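Local coordinates for protein hypoxanthine-guanine-xanthine phosphoribosyltransferase (Tritrichomonas foetus, PDB 1HGX) that salvages purine bases from the host by transferring the phosphoribosyl group of 5-phospho-alpha-D-ribose 1-diphosphate to hypoxanthine, guanine or xanthine, yielding IMP, GMP or XMP, at residues Pro40-Val45 and His97-Glu102. Residues are numbered along the deposited sequence; the frame is centred on the assembly and turned at random.
Sequences PVMICV and HVLVVE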
ATOM      1  N   PRO A  40      -4.796  11.742 -12.643  1.00 15.59           N
ATOM      2  CA  PRO A  40      -3.944  10.642 -13.088  1.00 11.71           C
ATOM      3  C   PRO A  40      -4.175   9.297 -12.443  1.00 10.11           C
ATOM      4  O   PRO A  40      -4.746   9.196 -11.358  1.00  9.94           O
ATOM      5  CB  PRO A  40      -2.552  11.155 -12.719  1.00 14.74           C
ATOM      6  CG  PRO A  40      -2.818  11.773 -11.367  1.00 10.32           C
ATOM      7  CD  PRO A  40      -4.088  12.581 -11.654  1.00 11.05           C
ATOM      8  N   VAL A  41      -3.698   8.261 -13.123  1.00 12.27           N
ATOM      9  CA  VAL A  41      -3.744   6.907 -12.606  1.00 11.24           C
ATOM     10  C   VAL A  41      -2.328   6.743 -12.024  1.00 10.94           C
ATOM     11  O   VAL A  41      -1.332   6.834 -12.743  1.00 10.94           O
ATOM     12  CB  VAL A  41      -3.976   5.863 -13.723  1.00 11.46           C
ATOM     13  CG1 VAL A  41      -3.964   4.456 -13.135  1.00 11.83           C
ATOM     14  CG2 VAL A  41      -5.309   6.121 -14.415  1.00 14.35           C
ATOM     15  N   MET A  42      -2.243   6.583 -10.713  1.00 11.68           N
ATOM     16  CA  MET A  42      -0.959   6.429 -10.033  1.00 13.11           C
ATOM     17  C   MET A  42      -0.770   4.948  -9.789  1.00  9.48           C
ATOM     18  O   MET A  42      -1.445   4.362  -8.948  1.00 10.58           O
ATOM     19  CB  MET A  42      -0.996   7.134  -8.682  1.00 18.25           C
ATOM     20  CG  MET A  42      -1.543   8.524  -8.737  1.00 27.29           C
ATOM     21  SD  MET A  42      -0.251   9.652  -9.096  1.00 35.45           S
ATOM     22  CE  MET A  42       0.416   9.758  -7.562  1.00 21.25           C
ATOM     23  N   ILE A  43       0.174   4.356 -10.496  1.00  8.84           N
ATOM     24  CA  ILE A  43       0.434   2.938 -10.387  1.00 10.40           C
ATOM     25  C   ILE A  43       1.511   2.601  -9.384  1.00 10.85           C
ATOM     26  O   ILE A  43       2.616   3.126  -9.448  1.00 12.12           O
ATOM     27  CB  ILE A  43       0.844   2.360 -11.749  1.00 10.46           C
ATOM     28  CG1 ILE A  43      -0.255   2.631 -12.779  1.00 10.41           C
ATOM     29  CG2 ILE A  43       1.159   0.872 -11.626  1.00 10.66           C
ATOM     30  CD1 ILE A  43       0.135   2.238 -14.169  1.00 13.73           C
ATOM     31  N   CYS A  44       1.185   1.722  -8.452  1.00 11.35           N
ATOM     32  CA  CYS A  44       2.156   1.291  -7.471  1.00 11.08           C
ATOM     33  C   CYS A  44       2.622  -0.114  -7.871  1.00 12.99           C
ATOM     34  O   CYS A  44       1.798  -1.018  -8.094  1.00 12.35           O
ATOM     35  CB  CYS A  44       1.522   1.241  -6.080  1.00 10.19           C
ATOM     36  SG  CYS A  44       2.559   0.488  -4.815  1.00 14.90           S
ATOM     37  N   VAL A  45       3.931  -0.288  -8.020  1.00 11.44           N
ATOM     38  CA  VAL A  45       4.475  -1.600  -8.354  1.00 11.84           C
ATOM     39  C   VAL A  45       4.728  -2.292  -7.006  1.00 11.74           C
ATOM     40  O   VAL A  45       5.671  -1.959  -6.278  1.00 12.56           O
ATOM     41  CB  VAL A  45       5.780  -1.487  -9.183  1.00 14.76           C
ATOM     42  CG1 VAL A  45       6.304  -2.887  -9.529  1.00 12.17           C
ATOM     43  CG2 VAL A  45       5.535  -0.649 -10.468  1.00  9.06           C
ATOM     44  N   HIS A  97      -3.487  10.188 -17.866  1.00 14.19           N
ATOM     45  CA  HIS A  97      -2.131  10.598 -17.496  1.00 13.36           C
ATOM     46  C   HIS A  97      -1.718   9.567 -16.454  1.00 12.44           C
ATOM     47  O   HIS A  97      -2.415   9.378 -15.461  1.00 12.46           O
ATOM     48  CB  HIS A  97      -2.114  12.034 -16.946  1.00 12.76           C
ATOM     49  CG  HIS A  97      -2.455  13.067 -17.978  1.00 14.08           C
ATOM     50  ND1 HIS A  97      -1.543  13.527 -18.907  1.00 15.00           N
ATOM     51  CD2 HIS A  97      -3.628  13.681 -18.272  1.00 12.18           C
ATOM     52  CE1 HIS A  97      -2.141  14.366 -19.735  1.00 13.75           C
ATOM     53  NE2 HIS A  97      -3.405  14.479 -19.367  1.00 12.42           N
ATOM     54  N   VAL A  98      -0.617   8.869 -16.716  1.00 11.80           N
ATOM     55  CA  VAL A  98      -0.150   7.787 -15.853  1.00  9.73           C
ATOM     56  C   VAL A  98       1.223   8.001 -15.244  1.00 10.11           C
ATOM     57  O   VAL A  98       2.174   8.388 -15.936  1.00 10.02           O
ATOM     58  CB  VAL A  98      -0.072   6.447 -16.659  1.00 10.83           C
ATOM     59  CG1 VAL A  98       0.430   5.303 -15.790  1.00 10.57           C
ATOM     60  CG2 VAL A  98      -1.419   6.102 -17.272  1.00 12.83           C
ATOM     61  N   LEU A  99       1.323   7.712 -13.950  1.00  9.81           N
ATOM     62  CA  LEU A  99       2.596   7.793 -13.236  1.00 11.04           C
ATOM     63  C   LEU A  99       2.890   6.406 -12.656  1.00  9.78           C
ATOM     64  O   LEU A  99       2.016   5.779 -12.045  1.00 11.01           O
ATOM     65  CB  LEU A  99       2.542   8.804 -12.093  1.00  8.63           C
ATOM     66  CG  LEU A  99       3.851   8.894 -11.292  1.00 10.17           C
ATOM     67  CD1 LEU A  99       4.943   9.536 -12.138  1.00  4.81           C
ATOM     68  CD2 LEU A  99       3.641   9.689 -10.021  1.00 11.85           C
ATOM     69  N   VAL A 100       4.103   5.915 -12.881  1.00  9.32           N
ATOM     70  CA  VAL A 100       4.507   4.619 -12.359  1.00  9.96           C
ATOM     71  C   VAL A 100       5.368   4.884 -11.133  1.00  9.37           C
ATOM     72  O   VAL A 100       6.353   5.626 -11.214  1.00 12.53           O
ATOM     73  CB  VAL A 100       5.323   3.814 -13.410  1.00 11.47           C
ATOM     74  CG1 VAL A 100       5.799   2.497 -12.821  1.00 13.53           C
ATOM     75  CG2 VAL A 100       4.459   3.546 -14.647  1.00 15.86           C
ATOM     76  N   VAL A 101       4.972   4.321  -9.997  1.00 10.13           N
ATOM     77  CA  VAL A 101       5.708   4.494  -8.744  1.00  9.97           C
ATOM     78  C   VAL A 101       6.433   3.200  -8.412  1.00  9.17           C
ATOM     79  O   VAL A 101       5.811   2.173  -8.090  1.00  8.92           O
ATOM     80  CB  VAL A 101       4.776   4.919  -7.580  1.00  9.09           C
ATOM     81  CG1 VAL A 101       5.600   5.145  -6.308  1.00 10.87           C
ATOM     82  CG2 VAL A 101       4.019   6.206  -7.951  1.00 10.94           C
ATOM     83  N   GLU A 102       7.756   3.270  -8.478  1.00 10.45           N
ATOM     84  CA  GLU A 102       8.628   2.125  -8.252  1.00 10.71           C
ATOM     85  C   GLU A 102       9.551   2.335  -7.047  1.00 12.26           C
ATOM     86  O   GLU A 102       9.736   3.466  -6.584  1.00 10.48           O
ATOM     87  CB  GLU A 102       9.452   1.883  -9.539  1.00 10.28           C
ATOM     88  CG  GLU A 102      10.484   0.752  -9.480  1.00 13.42           C
ATOM     89  CD  GLU A 102       9.870  -0.636  -9.284  1.00 17.19           C
ATOM     90  OE1 GLU A 102       9.278  -0.907  -8.216  1.00 17.08           O
ATOM     91  OE2 GLU A 102      10.001  -1.474 -10.196  1.00 23.48           O
TER
HETATM   92  O   HOH W   1       8.443  -2.867  -6.441  1.00 21.60           O
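Ile43 and Val98 make the tightest side-chain meeting between two parallel strands, 41-45 and 97-102. With CG1 beside its own backbone N (chi1 -58°) and the chain then extended, Ile43 reaches back toward the strand start, and its CD1 presses on Val98 CG1 at 3.5 Å, closer than usual for two methyl groups. Val45, whose CB is directed at the partner strand, puts CG2 on Val100 CG1 at 3.9 Å, on the Ile43 side, so Ile43 and Val45 each meet the side chain two places before their register partner. The reverse side carries Met42 and Leu99, which are in register: the methionine chain, bent at chi2 and chi3, brings SD to 4.0 Å from Leu99 CD2, while Val101 CB lies beside Ile43 O. Five nearly straight backbone bonds zip the edges together, alternating between strands from Val41 N to His97 O through to Val45 N to Val101 O; the shortest, Val101 N to Ile43 O, is 2.7 Å. At the C-terminal end the Glu102 chain is bent at chi2 (64°), which sets OE1 against Val45 CB at 3.7 Å, and a water links OE1 to Val45 O. Glu102 is the first residue of the GMP-binding segment 102-110, its side chain about 4 Å from the bound nucleotide. These are central strands of the Rossmann-like core: strand 65-72 pairs with the far edge of 41-45, strand 125-130 flanks 97-102, helix 50-57 packs over Met42, Cys44 and Val101, and helix 109-119 covers Val45 and Val100 from the other face.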